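Local atomic coordinates of 2-oxoglutarate dehydrogenase E3 component (Thermus thermophilus, PDB entry 2YQU), a protein that probably oxidises protein-bound dihydrolipoyl groups with NAD+, using one FAD per subunit, as the E3 component of the 2-oxoglutarate dehydrogenase complex. Residues A[105-117]-A[121-135]. Sequence-based numbering, arbitrary orientation.
Sequences ARHQGTARFLSER and VEETGEELEARYILI. With FAD (flavin-adenine dinucleotide), chain D.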
ATOM      1  N   ALA A 105     -26.689  11.413  20.987  1.00 19.27           N
ATOM      2  CA  ALA A 105     -27.963  10.763  21.238  1.00 19.84           C
ATOM      3  C   ALA A 105     -28.422  10.056  19.975  1.00 20.34           C
ATOM      4  O   ALA A 105     -28.258  10.572  18.871  1.00 20.26           O
ATOM      5  CB  ALA A 105     -28.986  11.776  21.663  1.00 19.76           C
ATOM      6  N   ARG A 106     -28.990   8.869  20.142  1.00 20.94           N
ATOM      7  CA  ARG A 106     -29.452   8.076  19.017  1.00 21.35           C
ATOM      8  C   ARG A 106     -30.930   7.740  19.165  1.00 21.35           C
ATOM      9  O   ARG A 106     -31.384   7.366  20.246  1.00 21.77           O
ATOM     10  CB  ARG A 106     -28.612   6.801  18.900  1.00 21.60           C
ATOM     11  CG  ARG A 106     -28.890   5.993  17.648  1.00 22.69           C
ATOM     12  CD  ARG A 106     -29.847   4.851  17.875  1.00 23.41           C
ATOM     13  NE  ARG A 106     -30.465   4.377  16.641  1.00 24.30           N
ATOM     14  CZ  ARG A 106     -30.235   3.197  16.075  1.00 24.44           C
ATOM     15  NH1 ARG A 106     -29.365   2.340  16.584  1.00 25.63           N
ATOM     16  NH2 ARG A 106     -30.879   2.873  14.970  1.00 26.00           N
ATOM     17  N   HIS A 107     -31.667   7.880  18.067  1.00 21.39           N
ATOM     18  CA  HIS A 107     -33.084   7.536  17.988  1.00 21.50           C
ATOM     19  C   HIS A 107     -33.256   6.474  16.910  1.00 21.76           C
ATOM     20  O   HIS A 107     -32.671   6.583  15.840  1.00 21.72           O
ATOM     21  CB  HIS A 107     -33.913   8.758  17.610  1.00 21.24           C
ATOM     22  CG  HIS A 107     -33.712   9.928  18.519  1.00 21.31           C
ATOM     23  ND1 HIS A 107     -34.630  10.285  19.485  1.00 21.83           N
ATOM     24  CD2 HIS A 107     -32.696  10.818  18.616  1.00 21.15           C
ATOM     25  CE1 HIS A 107     -34.188  11.348  20.133  1.00 20.40           C
ATOM     26  NE2 HIS A 107     -33.013  11.687  19.632  1.00 20.95           N
ATOM     27  N   GLN A 108     -34.068   5.461  17.184  1.00 22.03           N
ATOM     28  CA  GLN A 108     -34.328   4.403  16.213  1.00 22.08           C
ATOM     29  C   GLN A 108     -35.721   4.569  15.619  1.00 22.12           C
ATOM     30  O   GLN A 108     -36.726   4.546  16.333  1.00 22.10           O
ATOM     31  CB  GLN A 108     -34.193   3.025  16.843  1.00 22.32           C
ATOM     32  CG  GLN A 108     -34.362   1.893  15.833  1.00 23.34           C
ATOM     33  CD  GLN A 108     -34.014   0.528  16.387  1.00 24.86           C
ATOM     34  OE1 GLN A 108     -34.449  -0.484  15.845  1.00 28.38           O
ATOM     35  NE2 GLN A 108     -33.234   0.492  17.452  1.00 25.64           N
ATOM     36  N   GLY A 109     -35.764   4.715  14.301  1.00 21.81           N
ATOM     37  CA  GLY A 109     -36.992   4.988  13.580  1.00 21.76           C
ATOM     38  C   GLY A 109     -36.753   5.714  12.273  1.00 21.71           C
ATOM     39  O   GLY A 109     -35.621   6.100  11.951  1.00 21.33           O
ATOM     40  N   THR A 110     -37.831   5.891  11.517  1.00 21.74           N
ATOM     41  CA  THR A 110     -37.805   6.608  10.254  1.00 21.88           C
ATOM     42  C   THR A 110     -38.087   8.072  10.531  1.00 21.86           C
ATOM     43  O   THR A 110     -39.172   8.423  10.994  1.00 21.99           O
ATOM     44  CB  THR A 110     -38.866   6.031   9.293  1.00 22.23           C
ATOM     45  OG1 THR A 110     -38.491   4.707   8.888  1.00 22.72           O
ATOM     46  CG2 THR A 110     -38.942   6.821   7.997  1.00 21.92           C
ATOM     47  N   ALA A 111     -37.099   8.922  10.270  1.00 21.42           N
ATOM     48  CA  ALA A 111     -37.256  10.369  10.387  1.00 21.22           C
ATOM     49  C   ALA A 111     -38.063  10.909   9.217  1.00 20.99           C
ATOM     50  O   ALA A 111     -37.795  10.569   8.068  1.00 20.25           O
ATOM     51  CB  ALA A 111     -35.905  11.048  10.438  1.00 20.99           C
ATOM     52  N   ARG A 112     -39.021  11.779   9.528  1.00 20.82           N
ATOM     53  CA  ARG A 112     -39.866  12.433   8.538  1.00 21.14           C
ATOM     54  C   ARG A 112     -40.034  13.903   8.913  1.00 20.78           C
ATOM     55  O   ARG A 112     -40.415  14.209  10.037  1.00 20.35           O
ATOM     56  CB  ARG A 112     -41.234  11.748   8.503  1.00 21.79           C
ATOM     57  CG  ARG A 112     -42.149  12.193   7.380  1.00 24.11           C
ATOM     58  CD  ARG A 112     -43.540  11.583   7.474  1.00 27.64           C
ATOM     59  NE  ARG A 112     -44.410  12.406   8.303  1.00 30.63           N
ATOM     60  CZ  ARG A 112     -45.678  12.139   8.565  1.00 33.63           C
ATOM     61  NH1 ARG A 112     -46.267  11.049   8.072  1.00 35.51           N
ATOM     62  NH2 ARG A 112     -46.363  12.973   9.330  1.00 34.03           N
ATOM     63  N   PHE A 113     -39.755  14.806   7.977  1.00 20.30           N
ATOM     64  CA  PHE A 113     -39.893  16.243   8.224  1.00 20.34           C
ATOM     65  C   PHE A 113     -41.350  16.633   8.520  1.00 20.80           C
ATOM     66  O   PHE A 113     -42.269  16.220   7.821  1.00 20.65           O
ATOM     67  CB  PHE A 113     -39.402  17.065   7.028  1.00 20.07           C
ATOM     68  CG  PHE A 113     -37.900  17.169   6.923  1.00 19.31           C
ATOM     69  CD1 PHE A 113     -37.205  16.420   5.989  1.00 19.28           C
ATOM     70  CD2 PHE A 113     -37.190  18.035   7.751  1.00 18.21           C
ATOM     71  CE1 PHE A 113     -35.827  16.521   5.888  1.00 18.62           C
ATOM     72  CE2 PHE A 113     -35.816  18.137   7.655  1.00 18.34           C
ATOM     73  CZ  PHE A 113     -35.136  17.388   6.719  1.00 18.60           C
ATOM     74  N   LEU A 114     -41.526  17.423   9.573  1.00 21.57           N
ATOM     75  CA  LEU A 114     -42.802  18.051   9.915  1.00 22.28           C
ATOM     76  C   LEU A 114     -42.767  19.519   9.509  1.00 22.53           C
ATOM     77  O   LEU A 114     -43.772  20.067   9.059  1.00 22.48           O
ATOM     78  CB  LEU A 114     -43.051  17.931  11.421  1.00 22.59           C
ATOM     79  CG  LEU A 114     -43.823  16.724  11.967  1.00 24.20           C
ATOM     80  CD1 LEU A 114     -43.795  15.492  11.074  1.00 25.19           C
ATOM     81  CD2 LEU A 114     -43.330  16.394  13.369  1.00 25.19           C
ATOM     82  N   SER A 115     -41.605  20.145   9.691  1.00 22.73           N
ATOM     83  CA  SER A 115     -41.333  21.501   9.222  1.00 23.04           C
ATOM     84  C   SER A 115     -39.843  21.607   8.892  1.00 23.46           C
ATOM     85  O   SER A 115     -39.129  20.597   8.900  1.00 23.04           O
ATOM     86  CB  SER A 115     -41.701  22.516  10.304  1.00 23.14           C
ATOM     87  OG  SER A 115     -40.804  22.435  11.395  1.00 23.53           O
ATOM     88  N   GLU A 116     -39.367  22.822   8.622  1.00 24.22           N
ATOM     89  CA  GLU A 116     -37.943  23.033   8.346  1.00 24.93           C
ATOM     90  C   GLU A 116     -37.051  22.808   9.576  1.00 25.15           C
ATOM     91  O   GLU A 116     -35.844  22.633   9.437  1.00 24.66           O
ATOM     92  CB  GLU A 116     -37.687  24.432   7.757  1.00 25.40           C
ATOM     93  CG  GLU A 116     -38.239  25.593   8.568  1.00 27.45           C
ATOM     94  CD  GLU A 116     -37.646  26.937   8.176  1.00 30.30           C
ATOM     95  OE1 GLU A 116     -37.128  27.071   7.042  1.00 30.76           O
ATOM     96  OE2 GLU A 116     -37.704  27.868   9.015  1.00 33.33           O
ATOM     97  N   ARG A 117     -37.639  22.816  10.769  1.00 25.58           N
ATOM     98  CA  ARG A 117     -36.867  22.664  12.003  1.00 26.27           C
ATOM     99  C   ARG A 117     -37.294  21.484  12.865  1.00 25.88           C
ATOM    100  O   ARG A 117     -36.708  21.264  13.921  1.00 25.68           O
ATOM    101  CB  ARG A 117     -36.959  23.948  12.829  1.00 26.94           C
ATOM    102  CG  ARG A 117     -36.975  25.213  11.987  1.00 29.42           C
ATOM    103  CD  ARG A 117     -36.437  26.433  12.696  1.00 32.08           C
ATOM    104  NE  ARG A 117     -34.975  26.422  12.704  1.00 34.19           N
ATOM    105  CZ  ARG A 117     -34.191  27.290  12.061  1.00 35.17           C
ATOM    106  NH1 ARG A 117     -34.696  28.271  11.317  1.00 35.99           N
ATOM    107  NH2 ARG A 117     -32.875  27.162  12.159  1.00 35.37           N
ATOM    108  N   VAL A 121     -39.849  11.101  14.512  1.00 29.30           N
ATOM    109  CA  VAL A 121     -39.438   9.703  14.502  1.00 30.07           C
ATOM    110  C   VAL A 121     -40.737   8.917  14.566  1.00 31.20           C
ATOM    111  O   VAL A 121     -41.396   8.880  15.605  1.00 31.14           O
ATOM    112  CB  VAL A 121     -38.549   9.343  15.708  1.00 29.93           C
ATOM    113  CG1 VAL A 121     -38.057   7.895  15.603  1.00 29.91           C
ATOM    114  CG2 VAL A 121     -37.375  10.309  15.819  1.00 29.77           C
ATOM    115  N   GLU A 122     -41.109   8.306  13.450  1.00 32.26           N
ATOM    116  CA  GLU A 122     -42.434   7.711  13.303  1.00 33.35           C
ATOM    117  C   GLU A 122     -42.704   6.570  14.282  1.00 33.75           C
ATOM    118  O   GLU A 122     -43.827   6.418  14.759  1.00 34.04           O
ATOM    119  CB  GLU A 122     -42.635   7.229  11.867  1.00 33.42           C
ATOM    120  CG  GLU A 122     -42.645   8.357  10.851  1.00 34.61           C
ATOM    121  CD  GLU A 122     -43.436   8.019   9.611  1.00 35.63           C
ATOM    122  OE1 GLU A 122     -44.384   8.765   9.279  1.00 36.32           O
ATOM    123  OE2 GLU A 122     -43.106   6.997   8.976  1.00 37.16           O
ATOM    124  N   GLU A 123     -41.676   5.795  14.612  1.00 34.16           N
ATOM    125  CA  GLU A 123     -41.855   4.610  15.456  1.00 34.32           C
ATOM    126  C   GLU A 123     -42.020   4.977  16.936  1.00 34.41           C
ATOM    127  O   GLU A 123     -42.878   4.409  17.614  1.00 34.87           O
ATOM    128  CB  GLU A 123     -40.703   3.617  15.266  1.00 34.41           C
ATOM    129  CG  GLU A 123     -40.837   2.746  14.022  1.00 34.33           C
ATOM    130  CD  GLU A 123     -40.683   3.521  12.723  1.00 34.47           C
ATOM    131  OE1 GLU A 123     -41.179   3.046  11.681  1.00 35.74           O
ATOM    132  OE2 GLU A 123     -40.067   4.604  12.729  1.00 32.66           O
ATOM    133  N   THR A 124     -41.209   5.917  17.432  1.00 34.25           N
ATOM    134  CA  THR A 124     -41.289   6.355  18.834  1.00 33.94           C
ATOM    135  C   THR A 124     -42.301   7.486  19.047  1.00 33.61           C
ATOM    136  O   THR A 124     -42.643   7.813  20.189  1.00 33.89           O
ATOM    137  CB  THR A 124     -39.889   6.781  19.387  1.00 34.05           C
ATOM    138  OG1 THR A 124     -39.413   7.960  18.718  1.00 34.23           O
ATOM    139  CG2 THR A 124     -38.824   5.731  19.095  1.00 34.18           C
ATOM    140  N   GLY A 125     -42.791   8.067  17.954  1.00 32.93           N
ATOM    141  CA  GLY A 125     -43.653   9.240  18.010  1.00 32.40           C
ATOM    142  C   GLY A 125     -42.972  10.534  18.445  1.00 31.67           C
ATOM    143  O   GLY A 125     -43.635  11.559  18.581  1.00 31.48           O
ATOM    144  N   GLU A 126     -41.656  10.499  18.659  1.00 30.85           N
ATOM    145  CA  GLU A 126     -40.924  11.671  19.137  1.00 30.45           C
ATOM    146  C   GLU A 126     -40.896  12.758  18.082  1.00 29.92           C
ATOM    147  O   GLU A 126     -40.702  12.475  16.899  1.00 29.46           O
ATOM    148  CB  GLU A 126     -39.472  11.322  19.456  1.00 30.59           C
ATOM    149  CG  GLU A 126     -39.242  10.535  20.725  1.00 31.00           C
ATOM    150  CD  GLU A 126     -37.782  10.176  20.885  1.00 31.70           C
ATOM    151  OE1 GLU A 126     -37.119  10.762  21.772  1.00 32.56           O
ATOM    152  OE2 GLU A 126     -37.303   9.325  20.107  1.00 29.62           O
ATOM    153  N   GLU A 127     -41.078  13.997  18.518  1.00 29.29           N
ATOM    154  CA  GLU A 127     -40.847  15.156  17.672  1.00 29.10           C
ATOM    155  C   GLU A 127     -39.556  15.813  18.135  1.00 28.41           C
ATOM    156  O   GLU A 127     -39.426  16.178  19.307  1.00 28.46           O
ATOM    157  CB  GLU A 127     -42.019  16.123  17.766  1.00 29.39           C
ATOM    158  CG  GLU A 127     -43.307  15.534  17.208  1.00 30.70           C
ATOM    159  CD  GLU A 127     -44.433  16.545  17.121  1.00 32.02           C
ATOM    160  OE1 GLU A 127     -44.295  17.652  17.680  1.00 34.03           O
ATOM    161  OE2 GLU A 127     -45.456  16.228  16.488  1.00 33.07           O
ATOM    162  N   LEU A 128     -38.597  15.928  17.218  1.00 27.40           N
ATOM    163  CA  LEU A 128     -37.269  16.432  17.519  1.00 26.71           C
ATOM    164  C   LEU A 128     -37.037  17.761  16.816  1.00 26.30           C
ATOM    165  O   LEU A 128     -37.344  17.905  15.642  1.00 25.91           O
ATOM    166  CB  LEU A 128     -36.211  15.428  17.054  1.00 26.80           C
ATOM    167  CG  LEU A 128     -36.370  13.971  17.506  1.00 26.28           C
ATOM    168  CD1 LEU A 128     -35.198  13.132  17.012  1.00 25.92           C
ATOM    169  CD2 LEU A 128     -36.501  13.862  19.014  1.00 26.09           C
ATOM    170  N   GLU A 129     -36.502  18.735  17.536  1.00 25.92           N
ATOM    171  CA  GLU A 129     -36.131  20.009  16.940  1.00 25.75           C
ATOM    172  C   GLU A 129     -34.625  20.171  16.963  1.00 24.87           C
ATOM    173  O   GLU A 129     -33.941  19.594  17.816  1.00 24.54           O
ATOM    174  CB  GLU A 129     -36.788  21.163  17.685  1.00 26.36           C
ATOM    175  CG  GLU A 129     -38.289  21.219  17.474  1.00 28.36           C
ATOM    176  CD  GLU A 129     -39.003  22.083  18.494  1.00 31.16           C
ATOM    177  OE1 GLU A 129     -38.598  22.090  19.678  1.00 33.66           O
ATOM    178  OE2 GLU A 129     -39.979  22.756  18.106  1.00 34.41           O
ATOM    179  N   ALA A 130     -34.120  20.943  16.008  1.00 24.03           N
ATOM    180  CA  ALA A 130     -32.699  21.238  15.919  1.00 23.47           C
ATOM    181  C   ALA A 130     -32.451  22.550  15.196  1.00 23.17           C
ATOM    182  O   ALA A 130     -33.280  23.011  14.401  1.00 23.02           O
ATOM    183  CB  ALA A 130     -31.957  20.104  15.223  1.00 23.71           C
ATOM    184  N   ARG A 131     -31.297  23.149  15.487  1.00 22.34           N
ATOM    185  CA  ARG A 131     -30.867  24.368  14.818  1.00 22.18           C
ATOM    186  C   ARG A 131     -30.472  24.052  13.381  1.00 20.67           C
ATOM    187  O   ARG A 131     -30.845  24.771  12.458  1.00 20.56           O
ATOM    188  CB  ARG A 131     -29.690  24.996  15.573  1.00 22.65           C
ATOM    189  CG  ARG A 131     -29.166  26.290  14.969  1.00 25.87           C
ATOM    190  CD  ARG A 131     -28.101  26.975  15.811  1.00 29.81           C
ATOM    191  NE  ARG A 131     -27.767  28.302  15.294  1.00 33.01           N
ATOM    192  CZ  ARG A 131     -26.712  29.022  15.676  1.00 35.29           C
ATOM    193  NH1 ARG A 131     -25.860  28.555  16.586  1.00 36.52           N
ATOM    194  NH2 ARG A 131     -26.504  30.222  15.139  1.00 36.36           N
ATOM    195  N   TYR A 132     -29.711  22.966  13.220  1.00 19.29           N
ATOM    196  CA  TYR A 132     -29.260  22.472  11.927  1.00 17.88           C
ATOM    197  C   TYR A 132     -29.733  21.031  11.731  1.00 16.84           C
ATOM    198  O   TYR A 132     -29.765  20.258  12.676  1.00 16.33           O
ATOM    199  CB  TYR A 132     -27.738  22.473  11.863  1.00 18.00           C
ATOM    200  CG  TYR A 132     -27.111  23.832  11.992  1.00 18.63           C
ATOM    201  CD1 TYR A 132     -26.547  24.250  13.193  1.00 19.99           C
ATOM    202  CD2 TYR A 132     -27.058  24.691  10.902  1.00 20.13           C
ATOM    203  CE1 TYR A 132     -25.959  25.508  13.304  1.00 21.64           C
ATOM    204  CE2 TYR A 132     -26.477  25.949  11.003  1.00 21.81           C
ATOM    205  CZ  TYR A 132     -25.930  26.346  12.205  1.00 21.49           C
ATOM    206  OH  TYR A 132     -25.351  27.589  12.306  1.00 25.25           O
ATOM    207  N   ILE A 133     -30.104  20.681  10.505  1.00 16.00           N
ATOM    208  CA  ILE A 133     -30.471  19.309  10.159  1.00 15.71           C
ATOM    209  C   ILE A 133     -29.597  18.867   8.996  1.00 15.36           C
ATOM    210  O   ILE A 133     -29.395  19.631   8.061  1.00 15.45           O
ATOM    211  CB  ILE A 133     -31.944  19.226   9.777  1.00 16.23           C
ATOM    212  CG1 ILE A 133     -32.798  19.714  10.951  1.00 16.65           C
ATOM    213  CG2 ILE A 133     -32.322  17.797   9.372  1.00 16.80           C
ATOM    214  CD1 ILE A 133     -34.267  19.790  10.650  1.00 17.83           C
ATOM    215  N   LEU A 134     -29.092  17.642   9.078  1.00 14.72           N
ATOM    216  CA  LEU A 134     -28.189  17.086   8.087  1.00 14.14           C
ATOM    217  C   LEU A 134     -28.824  15.824   7.544  1.00 13.81           C
ATOM    218  O   LEU A 134     -28.964  14.848   8.274  1.00 14.43           O
ATOM    219  CB  LEU A 134     -26.847  16.753   8.730  1.00 14.19           C
ATOM    220  CG  LEU A 134     -25.822  16.037   7.852  1.00 14.91           C
ATOM    221  CD1 LEU A 134     -25.468  16.865   6.636  1.00 15.79           C
ATOM    222  CD2 LEU A 134     -24.589  15.711   8.673  1.00 14.95           C
ATOM    223  N   ILE A 135     -29.227  15.874   6.283  1.00 13.61           N
ATOM    224  CA  ILE A 135     -29.819  14.729   5.585  1.00 13.64           C
ATOM    225  C   ILE A 135     -28.702  13.872   5.007  1.00 13.78           C
ATOM    226  O   ILE A 135     -27.961  14.328   4.138  1.00 13.10           O
ATOM    227  CB  ILE A 135     -30.765  15.187   4.460  1.00 13.80           C
ATOM    228  CG1 ILE A 135     -31.879  16.087   5.023  1.00 14.75           C
ATOM    229  CG2 ILE A 135     -31.391  13.974   3.772  1.00 13.12           C
ATOM    230  CD1 ILE A 135     -32.599  16.883   3.987  1.00 15.61           C
TER
HETATM  231  PA  FAD D1601     -25.679   5.131   3.754  1.00 14.89           P
HETATM  232  O1A FAD D1601     -26.553   4.399   2.806  1.00 14.95           O
HETATM  233  O2A FAD D1601     -24.388   4.376   4.096  1.00 16.29           O
HETATM  234  O5B FAD D1601     -26.520   5.478   5.071  1.00 16.44           O
HETATM  235  C5B FAD D1601     -27.834   5.965   4.951  1.00 15.84           C
HETATM  236  C4B FAD D1601     -28.590   5.514   6.182  1.00 16.54           C
HETATM  237  O4B FAD D1601     -29.753   6.308   6.297  1.00 15.82           O
HETATM  238  C3B FAD D1601     -29.051   4.062   6.097  1.00 16.43           C
HETATM  239  O3B FAD D1601     -28.540   3.325   7.185  1.00 18.40           O
HETATM  240  C2B FAD D1601     -30.565   4.137   6.155  1.00 17.07           C
HETATM  241  O2B FAD D1601     -31.117   3.098   6.931  1.00 17.80           O
HETATM  242  C1B FAD D1601     -30.805   5.502   6.779  1.00 16.43           C
HETATM  243  N9A FAD D1601     -32.049   6.194   6.428  1.00 15.67           N
HETATM  244  C8A FAD D1601     -32.525   6.513   5.182  1.00 16.35           C
HETATM  245  N7A FAD D1601     -33.672   7.204   5.321  1.00 15.77           N
HETATM  246  C5A FAD D1601     -33.936   7.331   6.642  1.00 15.76           C
HETATM  247  C6A FAD D1601     -34.971   7.936   7.349  1.00 16.54           C
HETATM  248  N6A FAD D1601     -35.899   8.686   6.758  1.00 17.13           N
HETATM  249  N1A FAD D1601     -34.927   7.885   8.718  1.00 16.57           N
HETATM  250  C2A FAD D1601     -33.912   7.267   9.406  1.00 17.84           C
HETATM  251  N3A FAD D1601     -32.886   6.677   8.698  1.00 17.71           N
HETATM  252  C4A FAD D1601     -32.918   6.708   7.346  1.00 17.23           C
HETATM  253  N1  FAD D1601     -18.138   2.567  -1.034  1.00 13.87           N
HETATM  254  C2  FAD D1601     -16.778   2.743  -0.897  1.00 15.26           C
HETATM  255  O2  FAD D1601     -16.289   3.869  -0.761  1.00 15.30           O
HETATM  256  N3  FAD D1601     -15.948   1.650  -0.913  1.00 14.21           N
HETATM  257  C4  FAD D1601     -16.460   0.382  -1.075  1.00 14.06           C
HETATM  258  O4  FAD D1601     -15.701  -0.552  -0.881  1.00 14.73           O
HETATM  259  C4X FAD D1601     -17.834   0.184  -1.208  1.00 14.85           C
HETATM  260  N5  FAD D1601     -18.358  -1.089  -1.369  1.00 15.70           N
HETATM  261  C5X FAD D1601     -19.736  -1.247  -1.495  1.00 16.28           C
HETATM  262  C6  FAD D1601     -20.261  -2.532  -1.659  1.00 14.37           C
HETATM  263  C7  FAD D1601     -21.645  -2.711  -1.790  1.00 15.29           C
HETATM  264  C7M FAD D1601     -22.182  -4.116  -1.860  1.00 13.13           C
HETATM  265  C8  FAD D1601     -22.496  -1.611  -1.754  1.00 15.42           C
HETATM  266  C8M FAD D1601     -23.982  -1.784  -1.571  1.00 15.38           C
HETATM  267  C9  FAD D1601     -21.969  -0.328  -1.594  1.00 16.03           C
HETATM  268  C9A FAD D1601     -20.587  -0.138  -1.473  1.00 15.87           C
HETATM  269  N10 FAD D1601     -20.049   1.143  -1.327  1.00 15.97           N
HETATM  270  C10 FAD D1601     -18.677   1.293  -1.191  1.00 13.75           C
HETATM  271  C1' FAD D1601     -20.891   2.390  -1.416  1.00 16.19           C
HETATM  272  C2' FAD D1601     -21.180   2.874   0.007  1.00 16.14           C
HETATM  273  O2' FAD D1601     -21.861   1.872   0.747  1.00 15.73           O
HETATM  274  C3' FAD D1601     -21.948   4.191   0.026  1.00 16.03           C
HETATM  275  O3' FAD D1601     -21.291   5.137  -0.797  1.00 13.27           O
HETATM  276  C4' FAD D1601     -22.023   4.760   1.439  1.00 14.91           C
HETATM  277  O4' FAD D1601     -22.655   3.847   2.303  1.00 15.50           O
HETATM  278  C5' FAD D1601     -22.742   6.114   1.439  1.00 15.94           C
HETATM  279  O5' FAD D1601     -22.877   6.593   2.758  1.00 15.96           O
HETATM  280  P   FAD D1601     -24.125   7.520   3.167  1.00 14.53           P
HETATM  281  O1P FAD D1601     -23.953   7.968   4.582  1.00 15.86           O
HETATM  282  O2P FAD D1601     -24.355   8.618   2.145  1.00 16.19           O
HETATM  283  O3P FAD D1601     -25.432   6.578   3.088  1.00 15.22           O
HETATM  284  O   HOH W   1     -38.697   2.584  10.490  1.00 52.40           O
HETATM  285  O   HOH W   2     -34.519  25.296  15.354  1.00 35.57           O
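With CG of His-107 anti to its carbonyl carbon (chi1 -55°) and the chain of Glu-126 extended beyond CG, the two side chains cross at about a right angle. His-107 ND1 donates to Glu-126 OE2 (2.9 Å, 166°); the oxygen lies in the ring plane, while the nitrogen stands above the carboxylate plane. The anti lone pair of OE2 takes Thr-124 OG1, so this one oxygen is gripped by two donors. Leu-128 CD1 sits over the centre of the His-107 ring, 3.6 Å from its centroid, a CH-pi contact, and NE2 of His-107 is hydrogen-bonded to Tyr-2 OH. Replacing His-107 by alanine is likely to leave Glu-126 OE2 and Tyr-2 OH without their ring partner and to open a gap beside Leu-128. Glu-123, bent at chi2 (68°), turns OE2 back to the backbone N of Thr-110 (2.9 Å), and Glu-122 N donates to Thr-110 O (3.1 Å). Gly-109 and Thr-110 link strand 105-108, outermost in the parallel FAD-binding Rossmann sheet, to the antiparallel meander 111-113, 118-121, 127-130; these bonds hold the link against the turn after strand 118-121. At this junction Ala-111 reads the adenine: its N donates to FAD N1A (2.9 Å) and its O accepts from FAD N6A (3.0 Å). Farther along, Ile-133 and Ile-135 press their CD1 methyls against the edge of the Phe-113 ring. Arg-117 NH2 donates to Arg-131 O on an in-plane lone pair (3.2 Å), and a water bridges Arg-117 NE to Ala-130 O.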